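Local structure of ribokinase, putative (Burkholderia thailandensis, 3B1P) at the inosine site. The protein is a ribokinase-family (PfkB) nucleoside kinase that binds inosine together with ADP and transfers phosphate to nucleosides. Coordinates in Å, arbitrary orientation; residue numbers count along the deposited sequence, not the author numbering. Chains: chain A/B, Ribokinase, putative.

The inosine site. Residues chain A 8, 10, 12, 47-49, 52, 103, 105, 115, 117, 122, 143-144, 169, 250, 253; chain B 36. With NOS (inosine), chain C.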
# COMPACT_ATOMS: atom_id res chain seq x y z
N SER A 8 7.98 8.88 16.91
CA SER A 8 8.36 9.46 15.63
C SER A 8 7.69 10.82 15.40
O SER A 8 6.59 11.13 15.93
CB SER A 8 8.00 8.52 14.47
OG SER A 8 6.63 8.24 14.46
N ALA A 10 7.09 13.02 11.89
CA ALA A 10 7.19 12.60 10.50
C ALA A 10 6.21 13.31 9.60
O ALA A 10 5.16 13.87 10.05
CB ALA A 10 7.02 11.07 10.41
N ASP A 12 3.56 12.70 6.57
CA ASP A 12 2.77 11.56 6.08
C ASP A 12 2.19 11.84 4.72
O ASP A 12 1.69 12.95 4.48
CB ASP A 12 1.56 11.22 7.02
CG ASP A 12 1.97 10.63 8.32
OD1 ASP A 12 3.12 10.21 8.52
OD2 ASP A 12 1.11 10.55 9.22
N GLY A 47 2.52 14.38 10.76
CA GLY A 47 2.34 13.08 11.41
C GLY A 47 3.48 12.66 12.29
O GLY A 47 4.15 13.47 12.92
N GLY A 48 3.70 11.34 12.34
CA GLY A 48 4.63 10.78 13.29
C GLY A 48 3.82 10.47 14.57
O GLY A 48 2.92 11.28 14.96
N CYS A 49 4.20 9.42 15.30
CA CYS A 49 3.32 8.95 16.39
C CYS A 49 3.39 9.95 17.51
O CYS A 49 2.37 10.33 18.11
CB CYS A 49 3.73 7.59 16.91
SG CYS A 49 3.59 6.38 15.52
N ASN A 52 1.35 13.10 16.59
CA ASN A 52 -0.11 12.88 16.65
C ASN A 52 -0.58 12.78 18.09
O ASN A 52 -1.65 13.33 18.41
CB ASN A 52 -0.47 11.53 15.94
CG ASN A 52 -0.05 11.50 14.45
OD1 ASN A 52 0.15 12.54 13.82
ND2 ASN A 52 0.05 10.27 13.89
N ALA A 103 6.43 8.96 5.81
CA ALA A 103 5.63 7.73 5.70
C ALA A 103 4.72 7.82 4.46
O ALA A 103 4.03 8.83 4.24
CB ALA A 103 4.77 7.56 6.96
N ILE A 105 1.61 5.94 3.41
CA ILE A 105 0.71 5.05 4.13
C ILE A 105 -0.41 4.69 3.18
O ILE A 105 -1.13 5.55 2.69
CB ILE A 105 0.10 5.81 5.33
CG1 ILE A 105 1.24 6.20 6.28
CG2 ILE A 105 -0.94 4.88 6.07
CD1 ILE A 105 0.74 7.21 7.38
N THR A 115 2.54 0.60 5.31
CA THR A 115 3.31 1.84 5.22
C THR A 115 4.72 1.59 4.74
O THR A 115 5.44 0.81 5.37
CB THR A 115 3.40 2.46 6.65
OG1 THR A 115 2.06 2.82 7.02
CG2 THR A 115 4.21 3.72 6.65
N PHE A 117 8.05 3.28 4.91
CA PHE A 117 8.59 4.32 5.84
C PHE A 117 10.05 4.62 5.55
O PHE A 117 10.90 3.71 5.53
CB PHE A 117 8.39 3.84 7.26
CG PHE A 117 8.43 4.94 8.31
CD1 PHE A 117 7.31 5.74 8.54
CD2 PHE A 117 9.59 5.16 9.06
CE1 PHE A 117 7.35 6.77 9.54
CE2 PHE A 117 9.65 6.17 10.07
CZ PHE A 117 8.54 6.96 10.30
N MET A 122 14.70 9.85 12.22
CA MET A 122 14.23 8.93 13.22
C MET A 122 15.23 7.87 13.63
O MET A 122 15.23 7.37 14.76
CB MET A 122 12.88 8.28 12.76
CG MET A 122 12.25 7.48 13.95
SD MET A 122 10.85 6.46 13.37
CE MET A 122 11.71 4.91 12.89
N PRO A 143 6.19 4.25 18.58
CA PRO A 143 7.03 3.77 17.46
C PRO A 143 8.13 4.80 17.14
O PRO A 143 7.85 6.03 16.97
CB PRO A 143 6.01 3.66 16.32
CG PRO A 143 4.71 3.28 17.02
CD PRO A 143 4.77 4.28 18.25
N ASP A 144 9.37 4.31 17.02
CA ASP A 144 10.50 5.23 16.91
C ASP A 144 11.65 4.44 16.36
O ASP A 144 11.50 3.22 16.05
CB ASP A 144 10.88 5.75 18.32
CG ASP A 144 11.38 7.19 18.30
OD1 ASP A 144 11.88 7.63 17.26
OD2 ASP A 144 11.21 7.86 19.32
N GLN A 169 3.91 0.26 15.12
CA GLN A 169 4.63 -0.10 13.86
C GLN A 169 6.08 -0.51 14.08
O GLN A 169 6.69 -1.15 13.18
CB GLN A 169 4.55 1.04 12.83
CG GLN A 169 3.19 1.42 12.44
CD GLN A 169 2.62 2.58 13.26
OE1 GLN A 169 2.85 2.70 14.48
NE2 GLN A 169 1.81 3.38 12.61
N GLY A 250 -3.99 7.35 12.37
CA GLY A 250 -3.73 8.05 13.63
C GLY A 250 -4.91 8.03 14.58
O GLY A 250 -4.84 8.75 15.59
N ASP A 253 -3.53 7.03 17.79
CA ASP A 253 -2.71 8.11 18.45
C ASP A 253 -3.58 9.18 19.15
O ASP A 253 -3.20 9.64 20.26
CB ASP A 253 -1.79 8.76 17.42
CG ASP A 253 -0.70 7.81 16.94
OD1 ASP A 253 -0.37 6.86 17.68
OD2 ASP A 253 -0.18 8.02 15.82
N SER B 36 4.67 -1.87 8.59
CA SER B 36 5.51 -0.77 8.17
C SER B 36 6.87 -1.37 7.80
O SER B 36 7.37 -2.26 8.48
CB SER B 36 5.64 0.28 9.29
OG SER B 36 4.50 1.14 9.28
N9 NOS C . 4.50 5.69 11.38
C4 NOS C . 5.62 5.29 11.99
N3 NOS C . 6.40 5.72 13.03
C2 NOS C . 7.49 5.06 13.45
N1 NOS C . 7.86 3.90 12.81
C6 NOS C . 7.17 3.39 11.76
O6 NOS C . 7.56 2.21 11.22
C5 NOS C . 5.93 4.01 11.31
N7 NOS C . 5.02 3.80 10.34
C8 NOS C . 4.12 4.84 10.37
C5' NOS C . 0.16 6.71 12.63
O5' NOS C . 0.10 6.11 13.95
C4' NOS C . 1.56 7.29 12.44
O4' NOS C . 2.53 6.25 12.39
C1' NOS C . 3.72 6.86 11.79
C2' NOS C . 3.16 7.70 10.69
O2' NOS C . 4.00 8.85 10.62
C3' NOS C . 1.73 8.04 11.11
O3' NOS C . 1.57 9.48 11.32
O HOH W 1 9.53 2.26 14.26
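The hypoxanthine of inosine lies between the ring of A:Phe117 and the side chain of A:Gln169 in the nucleoside pocket of this PfkB-family kinase. A:Phe117, its CG anti to the backbone N (chi1 -160°), covers one face, stacked nearly parallel on both rings of the base. On the opposite face A:Gln169 CB sits 3.6 Å from NOS C5, and A:Pro143 CB packs over NOS C2. A:Met122 SD adds contact near NOS C2 from the phenylalanine side.

Along the base edges, A:Ser8 OG donates to NOS N3 at 2.9 Å while accepting from the backbone N of A:Cys49, which fixes its hydroxyl. At the imidazole N7, B:Ser36 OG, from the second chain of the deposited assembly, donates to NOS N7 at 2.9 Å. NOS N1 reaches A:Asp144 O through a water.

The ribose is read by A:Asp12: OD1 and OD2 take the 2'- and 3'-hydroxyls with their syn lone pairs, a bidentate grip on the cis-diol. NOS O3' also accepts from A:Gly48 N and, at 3.1 Å, from A:Asn52 ND2. The other N-H of that amide runs nearly straight (167°) to the anti lone pair of A:Asp253 OD2, steadying the carboxylate. A:Asp253, the catalytic base of the family's GXGD motif, is met above its plane by the 5'-hydroxyl NOS O5', 2.7 Å from A:Asp253 OD2, consistent with its taking the 5'-hydroxyl proton as phosphate is transferred.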